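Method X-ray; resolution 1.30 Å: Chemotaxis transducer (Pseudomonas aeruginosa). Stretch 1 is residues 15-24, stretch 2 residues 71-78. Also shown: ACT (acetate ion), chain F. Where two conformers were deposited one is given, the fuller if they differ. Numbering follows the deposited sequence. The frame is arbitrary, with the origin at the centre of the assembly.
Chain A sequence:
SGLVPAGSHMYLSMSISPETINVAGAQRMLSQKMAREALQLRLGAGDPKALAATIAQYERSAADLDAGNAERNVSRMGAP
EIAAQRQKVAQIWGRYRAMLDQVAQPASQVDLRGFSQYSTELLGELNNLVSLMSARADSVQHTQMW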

# COMPACT_ATOMS: atom_id res chain seq x y z
N SER A 15 -8.44 -11.17 19.03
CA SER A 15 -8.33 -10.50 20.34
C SER A 15 -8.12 -8.98 20.20
O SER A 15 -8.45 -8.21 21.10
CB SER A 15 -7.22 -11.14 21.17
OG SER A 15 -6.04 -11.28 20.42
N ILE A 16 -7.60 -8.56 19.06
CA ILE A 16 -7.49 -7.13 18.76
C ILE A 16 -8.60 -6.73 17.80
O ILE A 16 -9.17 -7.58 17.10
CB ILE A 16 -6.11 -6.79 18.16
CG1 ILE A 16 -5.93 -7.44 16.78
CG2 ILE A 16 -5.02 -7.23 19.13
CD1 ILE A 16 -4.64 -7.11 16.09
N SER A 17 -8.89 -5.43 17.72
CA SER A 17 -9.91 -4.96 16.81
C SER A 17 -9.47 -5.13 15.37
O SER A 17 -8.27 -5.01 15.08
CB SER A 17 -10.19 -3.48 17.05
OG SER A 17 -9.05 -2.72 16.71
N PRO A 18 -10.43 -5.35 14.46
CA PRO A 18 -10.08 -5.37 13.04
C PRO A 18 -9.39 -4.09 12.61
O PRO A 18 -8.52 -4.14 11.74
CB PRO A 18 -11.43 -5.52 12.34
CG PRO A 18 -12.29 -6.20 13.34
CD PRO A 18 -11.84 -5.71 14.70
N GLU A 19 -9.79 -2.95 13.18
CA GLU A 19 -9.18 -1.69 12.81
C GLU A 19 -7.68 -1.67 13.13
O GLU A 19 -6.90 -1.03 12.42
CB GLU A 19 -9.92 -0.53 13.47
CG GLU A 19 -9.26 0.83 13.31
CD GLU A 19 -9.19 1.39 11.92
OE1 GLU A 19 -9.45 0.72 10.92
OE2 GLU A 19 -8.82 2.59 11.85
N THR A 20 -7.25 -2.37 14.18
CA THR A 20 -5.81 -2.43 14.49
C THR A 20 -5.03 -3.04 13.31
O THR A 20 -4.00 -2.52 12.88
CB THR A 20 -5.55 -3.23 15.78
OG1 THR A 20 -6.31 -2.66 16.85
CG2 THR A 20 -4.11 -3.26 16.15
N ILE A 21 -5.55 -4.15 12.79
CA ILE A 21 -4.93 -4.83 11.66
C ILE A 21 -5.05 -3.99 10.37
O ILE A 21 -4.12 -3.94 9.57
CB ILE A 21 -5.49 -6.26 11.48
CG1 ILE A 21 -5.24 -7.12 12.72
CG2 ILE A 21 -4.92 -6.93 10.23
CD1 ILE A 21 -3.78 -7.32 13.06
N ASN A 22 -6.18 -3.31 10.20
CA ASN A 22 -6.35 -2.41 9.07
C ASN A 22 -5.31 -1.30 9.04
O ASN A 22 -4.70 -1.03 8.00
CB ASN A 22 -7.75 -1.80 9.06
CG ASN A 22 -7.99 -0.94 7.85
OD1 ASN A 22 -7.71 -1.36 6.73
ND2 ASN A 22 -8.46 0.28 8.06
N VAL A 23 -5.09 -0.67 10.20
CA VAL A 23 -4.15 0.42 10.30
C VAL A 23 -2.72 -0.07 10.03
O VAL A 23 -1.96 0.58 9.30
CB VAL A 23 -4.30 1.12 11.66
CG1 VAL A 23 -3.12 1.99 12.01
CG2 VAL A 23 -5.59 1.92 11.68
N ALA A 24 -2.37 -1.22 10.59
CA ALA A 24 -1.04 -1.77 10.33
C ALA A 24 -0.87 -2.11 8.82
O ALA A 24 0.15 -1.83 8.22
CB ALA A 24 -0.80 -2.99 11.21
N GLU A 71 -9.92 6.14 20.80
CA GLU A 71 -10.87 6.83 19.93
C GLU A 71 -10.88 6.21 18.54
O GLU A 71 -11.94 6.06 17.93
CB GLU A 71 -10.51 8.33 19.83
CG GLU A 71 -11.48 9.16 18.98
CD GLU A 71 -11.15 9.18 17.49
OE1 GLU A 71 -10.00 8.89 17.11
OE2 GLU A 71 -12.06 9.51 16.69
N ARG A 72 -9.70 5.83 18.05
CA ARG A 72 -9.55 5.25 16.72
C ARG A 72 -9.74 3.73 16.71
O ARG A 72 -9.77 3.11 15.65
CB ARG A 72 -8.18 5.59 16.17
CG ARG A 72 -8.06 5.44 14.68
CD ARG A 72 -6.65 5.77 14.19
NE ARG A 72 -6.60 5.73 12.74
CZ ARG A 72 -5.48 5.76 12.01
NH1 ARG A 72 -4.30 5.80 12.60
NH2 ARG A 72 -5.55 5.68 10.70
N ASN A 73 -9.88 3.14 17.88
CA ASN A 73 -10.04 1.69 18.02
C ASN A 73 -8.81 0.93 17.54
O ASN A 73 -8.94 -0.09 16.82
CB ASN A 73 -11.32 1.20 17.34
CG ASN A 73 -11.76 -0.16 17.81
OD1 ASN A 73 -12.50 -0.85 17.10
ND2 ASN A 73 -11.30 -0.58 18.98
N VAL A 74 -7.65 1.46 17.88
CA VAL A 74 -6.39 0.79 17.62
C VAL A 74 -5.83 0.32 18.94
O VAL A 74 -5.57 1.12 19.85
CB VAL A 74 -5.37 1.71 16.91
CG1 VAL A 74 -4.01 1.05 16.78
CG2 VAL A 74 -5.88 2.12 15.53
N SER A 75 -5.65 -0.99 19.05
CA SER A 75 -5.11 -1.64 20.26
C SER A 75 -3.58 -1.53 20.32
O SER A 75 -2.92 -1.70 19.30
CB SER A 75 -5.49 -3.15 20.22
OG SER A 75 -6.88 -3.37 19.95
N ARG A 76 -3.01 -1.30 21.50
CA ARG A 76 -1.56 -1.44 21.66
C ARG A 76 -1.32 -2.92 21.85
O ARG A 76 -1.96 -3.56 22.68
CB ARG A 76 -1.03 -0.65 22.88
CG ARG A 76 0.49 -0.78 23.07
CD ARG A 76 0.97 -0.11 24.34
NE ARG A 76 0.27 -0.56 25.54
CZ ARG A 76 0.60 -1.63 26.26
NH1 ARG A 76 1.64 -2.40 25.94
NH2 ARG A 76 -0.12 -1.94 27.33
N MET A 77 -0.37 -3.49 21.13
CA MET A 77 -0.02 -4.88 21.27
C MET A 77 1.36 -4.93 21.89
O MET A 77 2.35 -4.56 21.26
CB MET A 77 -0.06 -5.61 19.94
CG MET A 77 -1.42 -5.59 19.27
SD MET A 77 -1.51 -6.59 17.74
CE MET A 77 -1.60 -8.24 18.45
N GLY A 78 1.40 -5.34 23.15
CA GLY A 78 2.61 -5.26 23.96
C GLY A 78 3.54 -6.47 23.87
O GLY A 78 4.60 -6.47 24.48
C ACT F . -9.08 7.07 10.87
O ACT F . -9.08 7.30 9.64
OXT ACT F . -9.05 5.90 11.33
CH3 ACT F . -9.08 8.24 11.82
O HOH W 1 -12.45 -2.38 14.45
O HOH W 2 -11.30 3.87 13.58

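The most unusual feature of this contact is a relay of hydroxyls at the start of a helix. Ser 17 sits at the N-cap, and its OG accepts from Thr 20 N at 3.1 Å. The same OG accepts from Thr 20 OG1 at 2.7 Å and donates to Asn 73 O at 2.6 Å. Thr 20 OG1 in turn accepts from Ser 75 N at 2.8 Å, with an almost perfectly straight N-H...O angle of 179°. The cap of the helix is thus wired into the backbone of the other stretch. The chain of donors runs from Ser 75 N through two hydroxyls to Asn 73 O.

Stretch 1 enters as a loop and becomes helical at Pro 18. Stretch 2 has no regular helix or strand. The backbones come closest at Thr 20 and Val 74, whose CA atoms lie 4.5 Å apart. The two direct hydrogen bonds between the stretches pair a stretch 1 side chain with a stretch 2 main-chain group, so this irregular segment is held by its backbone on both sides of Val 74. Asn 73 has a positive phi of 64°. Its side chain takes part through a water: water 1 accepts from Glu 19 N at 3.0 Å and donates to Asn 73 OD1 at 3.1 Å. This satisfies an amide in the first turn, where the helix offers no carbonyl partner.

Apolar contacts lie beyond the polar centre. Ile 16 CD1 meets Met 77 SD at 3.6 Å. One turn along the helix from Thr 20, Val 23 CG2 packs on Val 74 CG2 at 3.9 Å. These buried side chains need no polar partner and gain from the close fit.

Val 23 CG2 also lies over one face of the Arg 72 guanidinium, 3.9 Å from CZ. That face is a poor site for hydrogen bonding, so a methyl group costs little there. Glu 19 OE2 approaches Arg 72 NE at 3.9 Å. This is a long salt bridge. The oxygen lies well out of the guanidinium plane and no N-H points at it, so the attraction is purely between charges. The NE proton goes instead to an acetate ion, probably from the crystallisation liquor: Arg 72 NE donates to ACT OXT at 2.8 Å, near the guanidinium plane. Glu 19 has further support. Its OE1 accepts from Asn 22 ND2 at 3.1 Å. Water 2 donates to Arg 72 O at 2.7 Å and, weakly, to Glu 19 OE2 at 3.3 Å.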